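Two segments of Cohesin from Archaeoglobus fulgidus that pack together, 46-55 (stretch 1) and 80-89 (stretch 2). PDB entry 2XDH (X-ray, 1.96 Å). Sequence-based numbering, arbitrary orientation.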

ATOM      1  N   GLU A  46      17.271 -23.486  23.727  1.00 52.46           N
ATOM      2  CA  GLU A  46      16.570 -24.763  23.903  1.00 56.10           C
ATOM      3  C   GLU A  46      15.622 -25.058  22.732  1.00 51.60           C
ATOM      4  O   GLU A  46      15.418 -26.212  22.351  1.00 47.86           O
ATOM      5  N   ASP A  47      15.024 -24.021  22.159  1.00 45.79           N
ATOM      6  CA  ASP A  47      14.137 -24.226  21.018  1.00 42.05           C
ATOM      7  C   ASP A  47      13.907 -22.907  20.297  1.00 38.50           C
ATOM      8  O   ASP A  47      14.111 -21.834  20.867  1.00 38.69           O
ATOM      9  N   VAL A  48      13.497 -23.003  19.038  1.00 36.19           N
ATOM     10  CA  VAL A  48      13.136 -21.842  18.231  1.00 35.63           C
ATOM     11  C   VAL A  48      11.792 -22.165  17.592  1.00 43.33           C
ATOM     12  O   VAL A  48      11.677 -23.149  16.851  1.00 40.50           O
ATOM     13  N   LEU A  49      10.779 -21.353  17.891  1.00 35.33           N
ATOM     14  CA  LEU A  49       9.409 -21.647  17.479  1.00 37.73           C
ATOM     15  C   LEU A  49       8.864 -20.543  16.582  1.00 43.69           C
ATOM     16  O   LEU A  49       9.227 -19.377  16.736  1.00 38.05           O
ATOM     17  N   GLN A  50       8.000 -20.922  15.641  1.00 38.26           N
ATOM     18  CA  GLN A  50       7.279 -19.958  14.805  1.00 32.79           C
ATOM     19  C   GLN A  50       6.478 -19.018  15.690  1.00 34.50           C
ATOM     20  O   GLN A  50       6.069 -19.386  16.797  1.00 37.48           O
ATOM     21  N   GLY A  51       6.263 -17.800  15.204  1.00 32.22           N
ATOM     22  CA  GLY A  51       5.539 -16.789  15.953  1.00 33.66           C
ATOM     23  C   GLY A  51       4.126 -16.607  15.441  1.00 35.21           C
ATOM     24  O   GLY A  51       3.639 -17.432  14.663  1.00 36.45           O
ATOM     25  N   SER A  52       3.469 -15.530  15.877  1.00 33.89           N
ATOM     26  CA  SER A  52       2.050 -15.330  15.576  1.00 35.88           C
ATOM     27  C   SER A  52       1.809 -15.090  14.088  1.00 40.58           C
ATOM     28  O   SER A  52       0.708 -15.296  13.585  1.00 39.05           O
ATOM     29  N   LEU A  53       2.839 -14.658  13.375  1.00 32.87           N
ATOM     30  CA  LEU A  53       2.673 -14.327  11.962  1.00 27.99           C
ATOM     31  C   LEU A  53       3.166 -15.421  11.030  1.00 31.99           C
ATOM     32  O   LEU A  53       2.921 -15.364   9.837  1.00 33.09           O
ATOM     33  N   THR A  54       3.884 -16.402  11.567  1.00 27.94           N
ATOM     34  CA  THR A  54       4.625 -17.324  10.718  1.00 30.21           C
ATOM     35  C   THR A  54       4.228 -18.785  10.975  1.00 28.64           C
ATOM     36  O   THR A  54       4.969 -19.687  10.616  1.00 33.82           O
ATOM     37  N   GLN A  55       3.075 -19.003  11.612  1.00 34.11           N
ATOM     38  CA  GLN A  55       2.607 -20.355  11.922  1.00 33.42           C
ATOM     39  C   GLN A  55       2.515 -21.208  10.658  1.00 36.76           C
ATOM     40  O   GLN A  55       2.635 -22.428  10.711  1.00 35.23           O
ATOM     41  N   GLY A  80       1.644  -5.992   8.895  1.00 34.87           N
ATOM     42  CA  GLY A  80       1.220  -5.563  10.217  1.00 37.13           C
ATOM     43  C   GLY A  80       2.250  -5.832  11.302  1.00 38.92           C
ATOM     44  O   GLY A  80       3.457  -5.824  11.048  1.00 34.49           O
ATOM     45  N   ASP A  81       1.770  -6.051  12.522  1.00 32.73           N
ATOM     46  CA  ASP A  81       2.645  -6.229  13.671  1.00 31.45           C
ATOM     47  C   ASP A  81       2.430  -7.633  14.229  1.00 36.67           C
ATOM     48  O   ASP A  81       1.313  -8.129  14.221  1.00 33.93           O
ATOM     49  N   GLY A  82       3.480  -8.243  14.761  1.00 32.02           N
ATOM     50  CA  GLY A  82       3.344  -9.547  15.389  1.00 32.62           C
ATOM     51  C   GLY A  82       4.698 -10.205  15.559  1.00 32.62           C
ATOM     52  O   GLY A  82       5.713  -9.635  15.181  1.00 36.43           O
ATOM     53  N   SER A  83       4.723 -11.399  16.145  1.00 27.65           N
ATOM     54  CA  SER A  83       5.981 -12.110  16.307  1.00 30.36           C
ATOM     55  C   SER A  83       6.333 -12.929  15.066  1.00 33.74           C
ATOM     56  O   SER A  83       5.466 -13.553  14.441  1.00 31.23           O
ATOM     57  N   LEU A  84       7.616 -12.905  14.721  1.00 29.46           N
ATOM     58  CA  LEU A  84       8.178 -13.706  13.640  1.00 31.18           C
ATOM     59  C   LEU A  84       8.615 -15.058  14.174  1.00 34.78           C
ATOM     60  O   LEU A  84       8.478 -16.077  13.503  1.00 33.69           O
ATOM     61  N   PHE A  85       9.165 -15.059  15.382  1.00 30.76           N
ATOM     62  CA  PHE A  85       9.532 -16.313  16.040  1.00 29.09           C
ATOM     63  C   PHE A  85       9.795 -16.048  17.509  1.00 33.11           C
ATOM     64  O   PHE A  85       9.884 -14.896  17.924  1.00 30.76           O
ATOM     65  N   TYR A  86       9.879 -17.117  18.293  1.00 33.47           N
ATOM     66  CA  TYR A  86      10.160 -17.036  19.722  1.00 38.01           C
ATOM     67  C   TYR A  86      11.393 -17.893  19.939  1.00 38.05           C
ATOM     68  O   TYR A  86      11.526 -18.953  19.321  1.00 41.77           O
ATOM     69  N   VAL A  87      12.307 -17.441  20.785  1.00 37.14           N
ATOM     70  CA  VAL A  87      13.415 -18.300  21.168  1.00 38.98           C
ATOM     71  C   VAL A  87      13.255 -18.706  22.626  1.00 40.62           C
ATOM     72  O   VAL A  87      13.059 -17.870  23.498  1.00 40.68           O
ATOM     73  N   LYS A  88      13.298 -20.006  22.885  1.00 45.20           N
ATOM     74  CA  LYS A  88      13.284 -20.475  24.257  1.00 39.55           C
ATOM     75  C   LYS A  88      14.733 -20.601  24.702  1.00 44.95           C
ATOM     76  O   LYS A  88      15.507 -21.368  24.118  1.00 42.75           O
ATOM     77  N   PHE A  89      15.100 -19.830  25.720  1.00 40.48           N
ATOM     78  CA  PHE A  89      16.454 -19.847  26.251  1.00 44.03           C
ATOM     79  C   PHE A  89      16.434 -20.444  27.641  1.00 50.30           C
ATOM     80  O   PHE A  89      15.414 -20.422  28.326  1.00 55.50           O
TER

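Strand 46-50 runs antiparallel to strand 85-89, and the contact continues past the end of the first strand into a loop that closes over residues 82-84. At the start, Glu-46 donates from its N to Lys-88 O (2.8 Å). Its CB points toward the partner stretch and lies 4.3 Å from Lys-88 CG, but with chi1 and chi2 both m the carboxylate leads away. Asp-47 pairs with Lys-88, whose N donates to Asp-47 O at 2.8 Å. The two side chains share a face of the sheet and meet at their bases, CB of Asp-47 to CB of Lys-88 being 4.2 Å; both are t at chi1 and their charged ends diverge, so no salt bridge joins them.

Val-48, a t rotamer, projects from the other face, beside Val-87. Its CG1 packs 4.1 Å from CD1 of Phe-85 and its CG2 lies 4.5 Å from CG2 of Val-87, also t, giving a small apolar cluster of buried residues. Leu-49 (m, t) returns to the face of Asp-47 and lies opposite Tyr-86 (chi1 m). Its backbone closes a pair of hydrogen bonds, from Leu-49 N to Tyr-86 O (2.9 Å) and from Tyr-86 N to Leu-49 O (2.8 Å). Gln-50 points away and serves its own stretch, its NE2 donating to Thr-54 O at 2.8 Å.

At Gly-51 the backbones come close, its CA being 4.0 Å from that of Phe-85. A CB here would point toward stretch 2 and fall 2.5 Å from Ser-83 O, so the absence of a side chain permits this approach. The CA of Gly-51 also sits at the edge of the Tyr-86 ring, 4.1 Å from CD2.

Ser-52 and Ser-83, both p, exchange backbone-to-side-chain hydrogen bonds: Ser-52 N donates to Ser-83 OG (2.7 Å), and Ser-83 N to Ser-52 OG (3.1 Å). Leu-53 (m, t) points toward stretch 2 and lays CD1 3.5 Å from the CA of Gly-82, where a CB would collide with Leu-53 CG; its N donates to Ser-83 O at 3.0 Å.

Thr-54, p, turns its hydroxyl inward. OG1 donates to Leu-84 O at 2.6 Å and accepts from Gly-51 N at 2.9 Å, tying the loop both to itself and to the corner in stretch 2. Its methyl CG2 rests 4.2 Å from CD2 of Leu-84, whose CB points away although the end of the side chain comes nearer. Gln-55 makes no contact across the interface; its NE2 instead donates to Gly-51 O (2.9 Å), bracing the loop from within.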

ATOM      1  CB  GLU A  46      15.786 -24.785  25.224  1.00 60.53           C
ATOM      2  CG  GLU A  46      16.620 -24.509  26.474  1.00 69.89           C
ATOM      3  CD  GLU A  46      17.404 -25.724  26.961  1.00 87.59           C
ATOM      4  OE1 GLU A  46      18.414 -25.528  27.666  1.00 94.47           O
ATOM      5  OE2 GLU A  46      17.010 -26.872  26.653  1.00 93.72           O
ATOM      6  CB  ASP A  47      12.802 -24.824  21.471  1.00 45.42           C
ATOM      7  CG  ASP A  47      12.089 -25.590  20.360  1.00 60.28           C
ATOM      8  OD1 ASP A  47      12.660 -25.740  19.252  1.00 58.35           O
ATOM      9  OD2 ASP A  47      10.959 -26.059  20.608  1.00 63.91           O
ATOM     10  CB  VAL A  48      14.175 -21.579  17.132  1.00 37.14           C
ATOM     11  CG1 VAL A  48      13.772 -20.387  16.266  1.00 41.59           C
ATOM     12  CG2 VAL A  48      15.574 -21.355  17.743  1.00 37.74           C
ATOM     13  CB  LEU A  49       8.507 -21.776  18.711  1.00 40.87           C
ATOM     14  CG  LEU A  49       8.762 -22.906  19.710  1.00 52.38           C
ATOM     15  CD1 LEU A  49       7.817 -22.792  20.892  1.00 58.38           C
ATOM     16  CD2 LEU A  49       8.608 -24.255  19.049  1.00 50.63           C
ATOM     17  CB  GLN A  50       6.379 -20.685  13.779  1.00 31.65           C
ATOM     18  CG  GLN A  50       7.162 -21.228  12.583  1.00 37.80           C
ATOM     19  CD  GLN A  50       6.562 -22.489  11.978  1.00 49.15           C
ATOM     20  OE1 GLN A  50       6.765 -23.584  12.492  1.00 44.63           O
ATOM     21  NE2 GLN A  50       5.842 -22.340  10.863  1.00 41.47           N
ATOM     22  CB  SER A  52       1.480 -14.156  16.385  1.00 36.06           C
ATOM     23  OG  SER A  52       2.041 -12.913  15.975  1.00 35.80           O
ATOM     24  CB  LEU A  53       3.420 -13.029  11.624  1.00 26.30           C
ATOM     25  CG  LEU A  53       2.914 -11.777  12.321  1.00 31.41           C
ATOM     26  CD1 LEU A  53       3.881 -10.591  12.069  1.00 38.37           C
ATOM     27  CD2 LEU A  53       1.517 -11.455  11.816  1.00 36.82           C
ATOM     28  CB  THR A  54       6.146 -17.179  10.932  1.00 33.76           C
ATOM     29  OG1 THR A  54       6.424 -17.244  12.335  1.00 34.22           O
ATOM     30  CG2 THR A  54       6.669 -15.830  10.378  1.00 29.62           C
ATOM     31  CB  GLN A  55       1.231 -20.316  12.596  1.00 36.48           C
ATOM     32  CG  GLN A  55       1.212 -19.777  14.022  1.00 40.92           C
ATOM     33  CD  GLN A  55       1.989 -20.657  14.977  1.00 45.87           C
ATOM     34  OE1 GLN A  55       1.742 -21.851  15.065  1.00 47.46           O
ATOM     35  NE2 GLN A  55       2.940 -20.073  15.682  1.00 41.68           N
ATOM     36  CB  ASP A  81       2.285  -5.256  14.781  1.00 30.66           C
ATOM     37  CG  ASP A  81       2.301  -3.797  14.339  1.00 40.63           C
ATOM     38  OD1 ASP A  81       2.850  -3.464  13.271  1.00 39.76           O
ATOM     39  OD2 ASP A  81       1.764  -2.970  15.096  1.00 47.77           O
ATOM     40  CB  SER A  83       5.935 -13.003  17.551  1.00 38.64           C
ATOM     41  OG  SER A  83       4.757 -13.785  17.562  1.00 39.64           O
ATOM     42  CB  LEU A  84       9.389 -12.994  13.032  1.00 26.94           C
ATOM     43  CG  LEU A  84       9.071 -11.682  12.322  1.00 29.82           C
ATOM     44  CD1 LEU A  84      10.361 -11.037  11.829  1.00 28.45           C
ATOM     45  CD2 LEU A  84       8.112 -11.962  11.161  1.00 31.27           C
ATOM     46  CB  PHE A  85      10.725 -17.001  15.361  1.00 31.42           C
ATOM     47  CG  PHE A  85      12.005 -16.170  15.336  1.00 33.11           C
ATOM     48  CD1 PHE A  85      12.977 -16.338  16.315  1.00 35.78           C
ATOM     49  CD2 PHE A  85      12.241 -15.262  14.314  1.00 29.26           C
ATOM     50  CE1 PHE A  85      14.158 -15.603  16.295  1.00 34.69           C
ATOM     51  CE2 PHE A  85      13.422 -14.516  14.276  1.00 34.32           C
ATOM     52  CZ  PHE A  85      14.382 -14.686  15.274  1.00 28.95           C
ATOM     53  CB  TYR A  86       8.989 -17.618  20.543  1.00 42.18           C
ATOM     54  CG  TYR A  86       7.839 -16.658  20.769  1.00 54.25           C
ATOM     55  CD1 TYR A  86       7.802 -15.846  21.904  1.00 55.65           C
ATOM     56  CD2 TYR A  86       6.785 -16.562  19.859  1.00 55.69           C
ATOM     57  CE1 TYR A  86       6.753 -14.959  22.129  1.00 47.00           C
ATOM     58  CE2 TYR A  86       5.728 -15.664  20.073  1.00 50.52           C
ATOM     59  CZ  TYR A  86       5.727 -14.867  21.213  1.00 56.31           C
ATOM     60  OH  TYR A  86       4.703 -13.974  21.450  1.00 59.92           O
ATOM     61  CB  VAL A  87      14.800 -17.640  20.917  1.00 37.90           C
ATOM     62  CG1 VAL A  87      15.921 -18.601  21.290  1.00 37.47           C
ATOM     63  CG2 VAL A  87      14.935 -17.242  19.452  1.00 30.85           C
ATOM     64  CB  LYS A  88      12.557 -21.820  24.374  1.00 43.55           C
ATOM     65  CG  LYS A  88      12.364 -22.271  25.816  1.00 64.25           C
ATOM     66  CD  LYS A  88      11.585 -23.575  25.903  1.00 77.03           C
ATOM     67  CE  LYS A  88      11.074 -23.808  27.316  1.00 86.49           C
ATOM     68  NZ  LYS A  88      10.286 -22.629  27.793  1.00 89.21           N
ATOM     69  CB  PHE A  89      17.009 -18.433  26.399  1.00 46.66           C
ATOM     70  CG  PHE A  89      17.401 -17.770  25.106  1.00 47.33           C
ATOM     71  CD1 PHE A  89      18.487 -18.228  24.377  1.00 40.05           C
ATOM     72  CD2 PHE A  89      16.717 -16.643  24.657  1.00 40.77           C
ATOM     73  CE1 PHE A  89      18.873 -17.594  23.213  1.00 43.47           C
ATOM     74  CE2 PHE A  89      17.083 -16.010  23.503  1.00 38.85           C
ATOM     75  CZ  PHE A  89      18.166 -16.477  22.766  1.00 37.34           C
TER